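Local coordinates for protein gamma-glutamyltranspeptidase (Ggt) (Helicobacter pylori 26695, PDB 5BPK) that probably cleaves and transfers gamma-glutamyl groups, as a gamma-glutamyltranspeptidase of the N-terminal nucleophile hydrolase class, at residues A99-R103 with G142-M146; Q291-E297 with L343-A349; N34-A40 with Q52-E56; A73-P77 with L165-Y170. One frame throughout, in Å; residues are numbered along the deposited sequence.

Interaction 1 of 4, residues A99-R103 with G142-M146. With 4UD ((2S)-amino[(5S)-4,5-dihydro-1,2-oxazol-5-yl]acetic acid), chain O; EDO (1,2-ethanediol), chain M.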
loop_
_atom_site.group_PDB
_atom_site.type_symbol
_atom_site.label_atom_id
_atom_site.label_comp_id
_atom_site.label_asym_id
_atom_site.label_seq_id
_atom_site.Cartn_x
_atom_site.Cartn_y
_atom_site.Cartn_z
ATOM N N ALA A 99 2.070 8.190 12.446
ATOM C CA ALA A 99 2.113 7.778 11.044
ATOM C C ALA A 99 3.424 8.264 10.462
ATOM O O ALA A 99 3.781 9.432 10.630
ATOM C CB ALA A 99 0.951 8.359 10.279
ATOM N N LEU A 100 4.160 7.367 9.825
ATOM C CA LEU A 100 5.394 7.721 9.156
ATOM C C LEU A 100 5.162 7.790 7.644
ATOM O O LEU A 100 4.753 6.817 7.028
ATOM C CB LEU A 100 6.483 6.703 9.473
ATOM C CG LEU A 100 7.844 6.939 8.821
ATOM C CD1 LEU A 100 8.444 8.269 9.208
ATOM C CD2 LEU A 100 8.776 5.773 9.149
ATOM N N ASP A 101 5.432 8.959 7.084
ATOM C CA ASP A 101 5.360 9.232 5.654
ATOM C C ASP A 101 6.778 9.075 5.099
ATOM O O ASP A 101 7.636 9.940 5.320
ATOM C CB ASP A 101 4.812 10.673 5.471
ATOM C CG ASP A 101 4.925 11.216 4.050
ATOM O OD1 ASP A 101 5.474 10.558 3.142
ATOM O OD2 ASP A 101 4.467 12.372 3.871
ATOM N N PHE A 102 7.017 7.966 4.391
ATOM C CA PHE A 102 8.214 7.816 3.567
ATOM C C PHE A 102 7.850 7.655 2.080
ATOM O O PHE A 102 8.458 6.898 1.331
ATOM C CB PHE A 102 9.169 6.736 4.110
ATOM C CG PHE A 102 8.592 5.339 4.217
ATOM C CD1 PHE A 102 7.887 4.938 5.343
ATOM C CD2 PHE A 102 8.883 4.386 3.253
ATOM C CE1 PHE A 102 7.423 3.633 5.462
ATOM C CE2 PHE A 102 8.402 3.074 3.362
ATOM C CZ PHE A 102 7.672 2.702 4.479
ATOM N N ARG A 103 6.844 8.422 1.678
ATOM C CA ARG A 103 6.395 8.486 0.290
ATOM C C ARG A 103 7.432 9.190 -0.581
ATOM O O ARG A 103 8.087 10.140 -0.147
ATOM C CB ARG A 103 5.069 9.239 0.237
ATOM C CG ARG A 103 4.417 9.380 -1.130
ATOM C CD ARG A 103 3.938 8.057 -1.703
ATOM N NE ARG A 103 2.920 8.272 -2.734
ATOM C CZ ARG A 103 2.341 7.308 -3.446
ATOM N NH1 ARG A 103 2.693 6.047 -3.296
ATOM N NH2 ARG A 103 1.408 7.608 -4.336
ATOM N N GLY A 142 12.775 5.747 5.445
ATOM C CA GLY A 142 11.675 5.324 6.295
ATOM C C GLY A 142 12.087 4.224 7.252
ATOM O O GLY A 142 11.755 4.274 8.445
ATOM N N MET A 143 12.801 3.221 6.737
ATOM C CA MET A 143 13.276 2.131 7.592
ATOM C C MET A 143 14.165 2.666 8.701
ATOM O O MET A 143 13.990 2.302 9.868
ATOM C CB MET A 143 14.042 1.072 6.792
ATOM C CG MET A 143 13.211 0.301 5.766
ATOM S SD MET A 143 11.771 -0.577 6.409
ATOM C CE MET A 143 10.452 0.442 5.783
ATOM N N GLU A 144 15.100 3.548 8.350
ATOM C CA GLU A 144 16.019 4.083 9.351
ATOM C C GLU A 144 15.294 4.960 10.381
ATOM O O GLU A 144 15.567 4.881 11.587
ATOM C CB GLU A 144 17.154 4.871 8.701
ATOM C CG GLU A 144 18.212 5.291 9.711
ATOM C CD GLU A 144 19.334 6.082 9.092
ATOM O OE1 GLU A 144 20.387 5.477 8.834
ATOM O OE2 GLU A 144 19.152 7.300 8.859
ATOM N N ALA A 145 14.386 5.801 9.905
ATOM C CA ALA A 145 13.626 6.698 10.777
ATOM C C ALA A 145 12.866 5.940 11.865
ATOM O O ALA A 145 12.939 6.298 13.049
ATOM C CB ALA A 145 12.669 7.552 9.955
ATOM N N MET A 146 12.144 4.887 11.493
ATOM C CA MET A 146 11.401 4.154 12.524
ATOM C C MET A 146 12.340 3.380 13.457
ATOM O O MET A 146 12.108 3.339 14.661
ATOM C CB MET A 146 10.270 3.282 11.961
ATOM C CG MET A 146 10.640 2.086 11.155
ATOM S SD MET A 146 9.081 1.273 10.692
ATOM C CE MET A 146 9.149 1.371 8.915
HETATM C C3 4UD O . 0.122 -0.723 -4.586
HETATM C C4 4UD O . 0.124 1.497 -4.587
HETATM C C5 4UD O . 0.608 0.367 -5.476
HETATM C C6 4UD O . -0.224 2.807 -5.310
HETATM C C8 4UD O . -0.586 3.807 -4.235
HETATM O O9 4UD O . 0.268 4.410 -3.632
HETATM O O10 4UD O . -1.883 4.037 -3.924
HETATM N N7 4UD O . 0.941 3.319 -6.044
HETATM O O2 4UD O . -1.069 1.017 -3.971
HETATM N N1 4UD O . -0.796 -0.278 -3.794
HETATM C C1 EDO M . 13.919 10.294 11.967
HETATM O O1 EDO M . 12.924 11.252 11.606
HETATM C C2 EDO M . 13.393 9.410 13.093
HETATM O O2 EDO M . 14.463 8.673 13.701
#
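Arg103 NH1 donates to carboxylate O9 of the bound ligand 4UD at 2.9 Å. The bond is bent, with an N-H...acceptor angle of 130°, and O9 approaches the guanidinium obliquely. Acidic and carbonyl groups of the neighbouring chain also hold the guanidinium. NH2 pairs with Asp43, NH1 with Glu40 and NE with the carbonyl of Pro70, all of that chain. Asp101 OD1 accepts from the backbone N of Arg103, two residues on, at 2.9 Å and closes an Asx turn at the end of strand 97-102. Asp101 OD1 also pairs with Arg69 of that neighbouring chain.

The contact with helix 139-150 is apolar. Strand and helix segments run nearly antiparallel, at 150°. Phe102 lays CB against Gly142 CA at 3.6 Å, and CG and CD1 of the ring lie close to the same atom. Its CG sits between the backbone N and carbonyl carbon (chi1 59°), which swings the ring over toward the helix. The bent chain of Met143 brings CE to Phe102 CZ at 3.8 Å. Leu100 CD2 touches Gly142 O at 3.4 Å and Met146 CB at 4.0 Å, and Leu100 crosses Met146 at about a right angle. Met146 also rests on Ile62 and Val66 of helix 61-75.

This is the sheet-on-helix layering of the Ntn-hydrolase core. Several partners on the neighbouring chain grip the guanidinium that meets the ligand carboxylate, while the buried apolar face joins strand to helix.

Interaction 2 of 4, residues Q291-E297 with L343-A349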
loop_
_atom_site.group_PDB
_atom_site.type_symbol
_atom_site.label_atom_id
_atom_site.label_comp_id
_atom_site.label_asym_id
_atom_site.label_seq_id
_atom_site.Cartn_x
_atom_site.Cartn_y
_atom_site.Cartn_z
ATOM N N GLN A 291 -14.332 7.664 6.335
ATOM C CA GLN A 291 -15.540 8.210 5.713
ATOM C C GLN A 291 -16.566 7.113 5.386
ATOM O O GLN A 291 -17.746 7.238 5.724
ATOM C CB GLN A 291 -15.160 8.980 4.432
ATOM C CG GLN A 291 -16.331 9.593 3.660
ATOM C CD GLN A 291 -15.883 10.322 2.397
ATOM O OE1 GLN A 291 -14.707 10.284 2.017
ATOM N NE2 GLN A 291 -16.828 10.965 1.729
ATOM N N ILE A 292 -16.116 6.045 4.733
ATOM C CA ILE A 292 -17.020 4.985 4.261
ATOM C C ILE A 292 -17.587 4.204 5.463
ATOM O O ILE A 292 -18.790 3.938 5.544
ATOM C CB ILE A 292 -16.320 4.056 3.244
ATOM C CG1 ILE A 292 -15.990 4.820 1.957
ATOM C CG2 ILE A 292 -17.200 2.876 2.896
ATOM C CD1 ILE A 292 -14.896 4.171 1.120
ATOM N N LEU A 293 -16.726 3.857 6.404
ATOM C CA LEU A 293 -17.171 3.285 7.677
ATOM C C LEU A 293 -18.193 4.177 8.394
ATOM O O LEU A 293 -19.184 3.675 8.936
ATOM C CB LEU A 293 -15.976 2.998 8.597
ATOM C CG LEU A 293 -15.129 1.771 8.212
ATOM C CD1 LEU A 293 -13.872 1.650 9.063
ATOM C CD2 LEU A 293 -15.933 0.458 8.282
ATOM N N ASN A 294 -17.949 5.486 8.419
ATOM C CA ASN A 294 -18.889 6.418 9.035
ATOM C C ASN A 294 -20.262 6.310 8.404
ATOM O O ASN A 294 -21.257 6.356 9.118
ATOM C CB ASN A 294 -18.455 7.889 8.946
ATOM C CG ASN A 294 -17.302 8.249 9.867
ATOM O OD1 ASN A 294 -17.023 7.571 10.855
ATOM N ND2 ASN A 294 -16.654 9.377 9.562
ATOM N N VAL A 295 -20.320 6.230 7.071
ATOM C CA VAL A 295 -21.611 6.108 6.383
ATOM C C VAL A 295 -22.285 4.799 6.816
ATOM O O VAL A 295 -23.456 4.787 7.211
ATOM C CB VAL A 295 -21.479 6.154 4.829
ATOM C CG1 VAL A 295 -22.842 5.953 4.153
ATOM C CG2 VAL A 295 -20.870 7.467 4.372
ATOM N N MET A 296 -21.524 3.710 6.750
ATOM C CA MET A 296 -22.007 2.367 7.079
ATOM C C MET A 296 -22.509 2.255 8.528
ATOM O O MET A 296 -23.437 1.483 8.819
ATOM C CB MET A 296 -20.881 1.356 6.858
ATOM C CG MET A 296 -20.533 1.157 5.383
ATOM S SD MET A 296 -18.982 0.278 5.089
ATOM C CE MET A 296 -19.203 -1.204 6.092
ATOM N N GLU A 297 -21.894 3.022 9.426
ATOM C CA GLU A 297 -22.229 2.983 10.860
ATOM C C GLU A 297 -23.701 3.321 11.123
ATOM O O GLU A 297 -24.264 2.924 12.162
ATOM C CB GLU A 297 -21.325 3.938 11.653
ATOM C CG GLU A 297 -21.260 3.634 13.135
ATOM C CD GLU A 297 -20.347 4.594 13.912
ATOM O OE1 GLU A 297 -20.281 5.806 13.590
ATOM O OE2 GLU A 297 -19.716 4.135 14.880
ATOM N N LEU A 343 -14.258 15.597 5.666
ATOM C CA LEU A 343 -14.533 14.310 5.035
ATOM C C LEU A 343 -14.803 13.187 6.049
ATOM O O LEU A 343 -15.573 12.276 5.752
ATOM C CB LEU A 343 -13.392 13.917 4.077
ATOM C CG LEU A 343 -13.248 14.778 2.812
ATOM C CD1 LEU A 343 -11.956 14.436 2.100
ATOM C CD2 LEU A 343 -14.467 14.639 1.854
ATOM N N ILE A 344 -14.180 13.257 7.227
ATOM C CA ILE A 344 -14.375 12.237 8.264
ATOM C C ILE A 344 -15.406 12.645 9.311
ATOM O O ILE A 344 -15.593 11.942 10.303
ATOM C CB ILE A 344 -13.038 11.787 8.946
ATOM C CG1 ILE A 344 -12.405 12.899 9.812
ATOM C CG2 ILE A 344 -12.057 11.302 7.893
ATOM C CD1 ILE A 344 -11.135 12.468 10.555
ATOM N N ASN A 345 -16.064 13.782 9.096
ATOM C CA ASN A 345 -17.115 14.250 10.010
ATOM C C ASN A 345 -18.321 13.321 9.935
ATOM O O ASN A 345 -18.837 13.063 8.860
ATOM C CB ASN A 345 -17.521 15.677 9.629
ATOM C CG ASN A 345 -18.563 16.263 10.548
ATOM O OD1 ASN A 345 -19.758 16.077 10.338
ATOM N ND2 ASN A 345 -18.119 17.022 11.538
ATOM N N LYS A 346 -18.778 12.829 11.085
ATOM C CA LYS A 346 -19.921 11.925 11.097
ATOM C C LYS A 346 -21.228 12.564 10.613
ATOM O O LYS A 346 -22.069 11.858 10.084
ATOM C CB LYS A 346 -20.094 11.264 12.462
ATOM C CG LYS A 346 -18.983 10.241 12.770
ATOM C CD LYS A 346 -19.244 9.476 14.044
ATOM C CE LYS A 346 -18.087 8.562 14.382
ATOM N NZ LYS A 346 -17.979 7.346 13.525
ATOM N N ALA A 347 -21.381 13.885 10.755
ATOM C CA ALA A 347 -22.562 14.578 10.223
ATOM C C ALA A 347 -22.591 14.548 8.688
ATOM O O ALA A 347 -23.655 14.412 8.079
ATOM C CB ALA A 347 -22.640 16.031 10.746
ATOM N N TYR A 348 -21.429 14.694 8.061
ATOM C CA TYR A 348 -21.325 14.559 6.609
ATOM C C TYR A 348 -21.692 13.138 6.169
ATOM O O TYR A 348 -22.403 12.938 5.180
ATOM C CB TYR A 348 -19.895 14.924 6.155
ATOM C CG TYR A 348 -19.644 14.773 4.660
ATOM C CD1 TYR A 348 -20.513 15.331 3.726
ATOM C CD2 TYR A 348 -18.533 14.086 4.187
ATOM C CE1 TYR A 348 -20.288 15.194 2.374
ATOM C CE2 TYR A 348 -18.292 13.949 2.824
ATOM C CZ TYR A 348 -19.168 14.500 1.925
ATOM O OH TYR A 348 -18.958 14.364 0.580
ATOM N N ALA A 349 -21.174 12.154 6.895
ATOM C CA ALA A 349 -21.474 10.753 6.612
ATOM C C ALA A 349 -22.972 10.474 6.738
ATOM O O ALA A 349 -23.535 9.712 5.952
ATOM C CB ALA A 349 -20.689 9.837 7.543
HETATM O O HOH W 1 -17.470 11.090 7.346
HETATM O O HOH W 2 -18.583 5.869 16.549
#
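Lys346 supplies the ionic link. Lys346 NZ forms a salt bridge with Glu297 OE1 at 2.8 Å, meeting the carboxylate on the syn side but 33° out of its plane. Lys346 NZ also donates to Asn294 OD1 at 2.8 Å, from above the carbonyl plane, and has a further acceptor in Ser270 O. A turn at chi4 (-74°) carries NZ between Asn294 and Glu297.

Other hydrogen bonds run through the Asn294 amide. Asn294 ND2 makes a weak, bent bond to Ile344 O at 2.9 Å. It also donates to a water that bridges to Leu343 O and Asn345 O. Nearby, Asn345 OD1 caps the start of helix 346-354, accepting from Tyr348 N at 3.1 Å.

Apolar contact centres on Ala349. Ala349 CB lies 3.3 Å from Asn294 CB, a tight fit, and 4.0 Å from Val295 CG2.

The Gln291 amide forms a further group. Its NE2 approaches Tyr348 CE2 obliquely, and CG lies against Leu343 O. Gln291 NE2 and Tyr348 OH both reach Asp325, and Gln291 OE1 is hydrogen-bonded to His288 ND1.

The Asn294 amide and its water thus meet three carbonyls where helix 340-343 gives way to 346-354, and Lys346 probably stays charged beside Glu297.

Interaction 3 of 4, residues N34-A40 with Q52-E56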
loop_
_atom_site.group_PDB
_atom_site.type_symbol
_atom_site.label_atom_id
_atom_site.label_comp_id
_atom_site.label_asym_id
_atom_site.label_seq_id
_atom_site.Cartn_x
_atom_site.Cartn_y
_atom_site.Cartn_z
ATOM N N ASN A 34 -0.122 -17.312 17.649
ATOM C CA ASN A 34 1.034 -17.179 18.534
ATOM C C ASN A 34 0.583 -16.693 19.899
ATOM O O ASN A 34 -0.304 -15.841 20.007
ATOM C CB ASN A 34 2.071 -16.229 17.932
ATOM C CG ASN A 34 3.385 -16.263 18.676
ATOM O OD1 ASN A 34 3.530 -15.623 19.720
ATOM N ND2 ASN A 34 4.352 -17.010 18.140
ATOM N N THR A 35 1.173 -17.254 20.954
ATOM C CA THR A 35 0.799 -16.881 22.318
ATOM C C THR A 35 1.990 -16.392 23.147
ATOM O O THR A 35 1.882 -16.300 24.378
ATOM C CB THR A 35 0.157 -18.070 23.053
ATOM O OG1 THR A 35 1.092 -19.151 23.101
ATOM C CG2 THR A 35 -1.122 -18.510 22.337
ATOM N N LYS A 36 3.107 -16.072 22.484
ATOM C CA LYS A 36 4.370 -15.763 23.176
ATOM C C LYS A 36 4.996 -14.415 22.789
ATOM O O LYS A 36 5.183 -13.544 23.647
ATOM C CB LYS A 36 5.385 -16.886 22.938
ATOM C CG LYS A 36 4.951 -18.272 23.436
ATOM N N VAL A 37 5.357 -14.261 21.516
ATOM C CA VAL A 37 6.111 -13.087 21.050
ATOM C C VAL A 37 5.382 -12.232 20.015
ATOM O O VAL A 37 5.858 -11.164 19.647
ATOM C CB VAL A 37 7.494 -13.491 20.470
ATOM C CG1 VAL A 37 8.331 -14.188 21.560
ATOM C CG2 VAL A 37 7.340 -14.375 19.230
ATOM N N GLY A 38 4.224 -12.684 19.555
ATOM C CA GLY A 38 3.472 -11.943 18.553
ATOM C C GLY A 38 3.623 -12.530 17.160
ATOM O O GLY A 38 4.013 -13.688 17.005
ATOM N N LEU A 39 3.278 -11.737 16.148
ATOM C CA LEU A 39 3.331 -12.177 14.750
ATOM C C LEU A 39 3.912 -11.099 13.855
ATOM O O LEU A 39 3.687 -9.900 14.067
ATOM C CB LEU A 39 1.937 -12.557 14.228
ATOM C CG LEU A 39 1.328 -13.852 14.762
ATOM C CD1 LEU A 39 -0.122 -14.007 14.309
ATOM C CD2 LEU A 39 2.152 -15.048 14.338
ATOM N N ALA A 40 4.646 -11.546 12.845
ATOM C CA ALA A 40 5.169 -10.689 11.782
ATOM C C ALA A 40 4.771 -11.344 10.459
ATOM O O ALA A 40 5.298 -12.402 10.102
ATOM C CB ALA A 40 6.678 -10.567 11.905
ATOM N N GLN A 52 9.619 -12.821 12.078
ATOM C CA GLN A 52 9.217 -13.648 13.217
ATOM C C GLN A 52 10.422 -14.002 14.100
ATOM O O GLN A 52 10.311 -14.011 15.330
ATOM C CB GLN A 52 8.509 -14.924 12.735
ATOM C CG GLN A 52 7.755 -15.655 13.852
ATOM C CD GLN A 52 6.547 -14.890 14.376
ATOM O OE1 GLN A 52 5.844 -14.205 13.624
ATOM N NE2 GLN A 52 6.296 -15.008 15.674
ATOM N N LYS A 53 11.563 -14.294 13.476
ATOM C CA LYS A 53 12.795 -14.580 14.205
ATOM C C LYS A 53 13.243 -13.361 15.013
ATOM O O LYS A 53 13.698 -13.515 16.143
ATOM C CB LYS A 53 13.896 -15.049 13.247
ATOM C CG LYS A 53 15.205 -15.413 13.923
ATOM C CD LYS A 53 16.101 -16.208 12.980
ATOM N N VAL A 54 13.086 -12.152 14.464
ATOM C CA VAL A 54 13.376 -10.932 15.233
ATOM C C VAL A 54 12.541 -10.863 16.519
ATOM O O VAL A 54 13.079 -10.596 17.596
ATOM C CB VAL A 54 13.216 -9.641 14.394
ATOM C CG1 VAL A 54 13.299 -8.404 15.289
ATOM C CG2 VAL A 54 14.284 -9.585 13.293
ATOM N N LEU A 55 11.245 -11.139 16.418
ATOM C CA LEU A 55 10.395 -11.215 17.609
ATOM C C LEU A 55 10.853 -12.323 18.573
ATOM O O LEU A 55 10.910 -12.104 19.790
ATOM C CB LEU A 55 8.929 -11.424 17.239
ATOM C CG LEU A 55 8.256 -10.334 16.415
ATOM C CD1 LEU A 55 6.830 -10.746 16.072
ATOM C CD2 LEU A 55 8.287 -8.975 17.131
ATOM N N GLU A 56 11.181 -13.501 18.041
ATOM C CA GLU A 56 11.655 -14.610 18.874
ATOM C C GLU A 56 12.933 -14.224 19.615
ATOM O O GLU A 56 13.174 -14.679 20.735
ATOM C CB GLU A 56 11.905 -15.861 18.030
ATOM C CG GLU A 56 10.635 -16.523 17.504
ATOM C CD GLU A 56 10.902 -17.609 16.457
ATOM O OE1 GLU A 56 12.088 -17.875 16.140
ATOM O OE2 GLU A 56 9.920 -18.196 15.946
HETATM O O HOH W 3 5.347 -15.036 10.931
#
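Gln52 starts out with CG anti to its own N (chi1 -165°), then folds back at chi2 (68°). The bend lays its amide along the backbone from Gly38 to Ala40. Gln52 NE2 donates to Gly38 O at 3.0 Å. That bond is nearly straight, at 175°, and lies in the amide plane of Gln52, though it meets Gly38 O from above the carbonyl plane. Gln52 OE1 accepts from Ala40 N, also at 3.0 Å. A water donates to both Gln52 OE1 and Ala40 O, so OE1 has two donors. The two bonds to the backbone fix the rotation of the amide.

Next to it, Leu55 tucks CD1 against the backbone of Leu39, 3.7 Å from Leu39 C. Val37 crosses Leu55 obliquely and puts CG2 3.9 Å from Leu55 CB. The same CG2 lies beside Gln52 NE2.

The turn before the strand is wound round Asn34. Asn34 OD1 accepts from Lys36 N at 2.8 Å, and also from Val37 N and Gly38 N, forming an Asx turn and an Asx motif.

Asn34, Leu39 and Ala40 pair with a strand of the neighbouring Ggt chain, so the sheet continues across the interface. Helix 45-56 packs on the strand, with Leu55 also resting on helix 61-75. Helices layered on a sheet built from both chains are typical of the sandwich core of Ntn hydrolases.

Interaction 4 of 4, residues A73-P77 with L165-Y170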
loop_
_atom_site.group_PDB
_atom_site.type_symbol
_atom_site.label_atom_id
_atom_site.label_comp_id
_atom_site.label_asym_id
_atom_site.label_seq_id
_atom_site.Cartn_x
_atom_site.Cartn_y
_atom_site.Cartn_z
ATOM N N ALA A 73 12.657 -6.357 -0.060
ATOM C CA ALA A 73 13.400 -5.684 -1.134
ATOM C C ALA A 73 14.261 -6.653 -1.966
ATOM O O ALA A 73 14.612 -6.353 -3.118
ATOM C CB ALA A 73 14.267 -4.539 -0.569
ATOM N N VAL A 74 14.579 -7.804 -1.380
ATOM C CA VAL A 74 15.387 -8.832 -2.023
ATOM C C VAL A 74 14.505 -9.962 -2.583
ATOM O O VAL A 74 14.644 -10.337 -3.736
ATOM C CB VAL A 74 16.422 -9.394 -1.022
ATOM C CG1 VAL A 74 17.240 -10.531 -1.649
ATOM C CG2 VAL A 74 17.334 -8.291 -0.549
ATOM N N VAL A 75 13.584 -10.479 -1.777
ATOM C CA VAL A 75 12.830 -11.688 -2.150
ATOM C C VAL A 75 11.515 -11.424 -2.873
ATOM O O VAL A 75 10.911 -12.358 -3.400
ATOM C CB VAL A 75 12.564 -12.592 -0.934
ATOM C CG1 VAL A 75 13.893 -13.007 -0.284
ATOM C CG2 VAL A 75 11.640 -11.920 0.106
ATOM N N HIS A 76 11.079 -10.165 -2.894
ATOM C CA HIS A 76 9.824 -9.794 -3.558
ATOM C C HIS A 76 10.003 -8.517 -4.384
ATOM O O HIS A 76 9.315 -7.522 -4.151
ATOM C CB HIS A 76 8.746 -9.630 -2.482
ATOM C CG HIS A 76 7.353 -9.473 -3.010
ATOM N ND1 HIS A 76 6.994 -9.829 -4.295
ATOM C CD2 HIS A 76 6.233 -8.986 -2.424
ATOM C CE1 HIS A 76 5.705 -9.589 -4.465
ATOM N NE2 HIS A 76 5.219 -9.077 -3.346
ATOM N N PRO A 77 10.932 -8.540 -5.366
ATOM C CA PRO A 77 11.304 -7.316 -6.086
ATOM C C PRO A 77 10.216 -6.698 -6.967
ATOM O O PRO A 77 10.359 -5.550 -7.396
ATOM C CB PRO A 77 12.531 -7.738 -6.910
ATOM C CG PRO A 77 12.523 -9.204 -6.929
ATOM C CD PRO A 77 11.781 -9.686 -5.741
ATOM N N LEU A 165 20.450 -13.147 1.573
ATOM C CA LEU A 165 19.600 -13.580 0.469
ATOM C C LEU A 165 20.008 -12.954 -0.863
ATOM O O LEU A 165 19.883 -13.591 -1.906
ATOM C CB LEU A 165 18.126 -13.283 0.773
ATOM C CG LEU A 165 17.531 -14.245 1.817
ATOM C CD1 LEU A 165 16.317 -13.652 2.517
ATOM C CD2 LEU A 165 17.187 -15.593 1.190
ATOM N N ALA A 166 20.471 -11.707 -0.838
ATOM C CA ALA A 166 20.952 -11.066 -2.062
ATOM C C ALA A 166 22.240 -11.712 -2.563
ATOM O O ALA A 166 22.388 -11.987 -3.754
ATOM C CB ALA A 166 21.143 -9.558 -1.856
ATOM N N GLU A 167 23.158 -11.977 -1.646
ATOM C CA GLU A 167 24.455 -12.546 -2.006
ATOM C C GLU A 167 24.383 -14.012 -2.434
ATOM O O GLU A 167 25.043 -14.414 -3.395
ATOM C CB GLU A 167 25.432 -12.426 -0.835
ATOM C CG GLU A 167 25.869 -11.015 -0.500
ATOM C CD GLU A 167 26.821 -10.957 0.685
ATOM O OE1 GLU A 167 26.893 -11.938 1.449
ATOM O OE2 GLU A 167 27.493 -9.919 0.851
ATOM N N ASN A 168 23.608 -14.811 -1.711
ATOM C CA ASN A 168 23.595 -16.261 -1.916
ATOM C C ASN A 168 22.452 -16.707 -2.812
ATOM O O ASN A 168 22.492 -17.793 -3.399
ATOM C CB ASN A 168 23.499 -16.990 -0.564
ATOM C CG ASN A 168 24.628 -16.620 0.397
ATOM O OD1 ASN A 168 25.722 -16.243 -0.015
ATOM N ND2 ASN A 168 24.359 -16.741 1.692
ATOM N N GLY A 169 21.420 -15.870 -2.896
ATOM C CA GLY A 169 20.279 -16.138 -3.738
ATOM C C GLY A 169 19.155 -16.930 -3.108
ATOM O O GLY A 169 19.250 -17.425 -1.973
ATOM N N TYR A 170 18.070 -17.014 -3.868
ATOM C CA TYR A 170 16.899 -17.805 -3.514
ATOM C C TYR A 170 16.248 -18.308 -4.798
ATOM O O TYR A 170 16.466 -17.749 -5.880
ATOM C CB TYR A 170 15.895 -16.983 -2.685
ATOM C CG TYR A 170 15.352 -15.770 -3.402
ATOM C CD1 TYR A 170 16.013 -14.548 -3.354
ATOM C CD2 TYR A 170 14.172 -15.853 -4.135
ATOM C CE1 TYR A 170 15.510 -13.429 -4.032
ATOM C CE2 TYR A 170 13.661 -14.746 -4.816
ATOM C CZ TYR A 170 14.333 -13.536 -4.752
ATOM O OH TYR A 170 13.844 -12.431 -5.420
#
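Tyr170 reaches across to the end of helix 61-75 with its ring turned so that one face receives Val75. Val75 CG1 sits over that face, 4.2 Å from the Tyr170 ring centroid and 20° off the normal, a CH-pi contact displaced toward the rim. The hydroxyl carries on past the valine. Tyr170 OH donates to Val74 O at 2.8 Å, in the carbonyl plane and on a lone pair. Pro77 approaches from the opposite direction, and Pro77 CD lies 3.4 Å from Tyr170 OH. The ring's CG stands between the backbone N and the carbonyl carbon (chi1 61°), and from there the ring extends toward the carbonyl of Val74. That carbonyl also accepts from Gln213 NE2.

The tyrosine follows the end of helix 155-168. Gly169, with positive phi, is the first residue to leave helical angles, and its N still bonds back to Leu165 O. Tyr170 then begins the short strand that pairs with strand 210-211. The contact therefore joins the C-terminal ends of two helices in the helical part of the Ntn-hydrolase fold.

On the helix itself, Val74 CG1 points at the opposing backbone and lies 3.5 Å from Ala166 N. Val74 CG1 also meets Leu165 CB at 3.8 Å. Val75 and Leu165 pass each other obliquely, with Val75 CG1 and Leu165 CD1 3.8 Å apart. Val75 CG1 thus touches both Leu165 and the Tyr170 ring. Leu216 and Leu220 of helix 214-226 cover Val74, while Leu46 of helix 45-56 lies against Val75.

Along the chain, interaction 3 comes first. Interaction 4 opens next, and its loop contains the whole of interaction 1; interaction 2 comes last. Helix 61-75 connects interactions 1, 3 and 4: it carries 73-77 and packs against Met146 of interaction 1 and Leu55 of interaction 3. Their centres lie about 22 to 23 Å apart, and none touches another. Interaction 2 stands apart, with its centre about 43 Å from that of interaction 4, on opposite sides of the chain's centre. Strand 262-271 links it to interaction 1, pairing with strand 97-102 and touching residues of both contacts. The bound ligand sits by interaction 1, just past the end of strand 97-102.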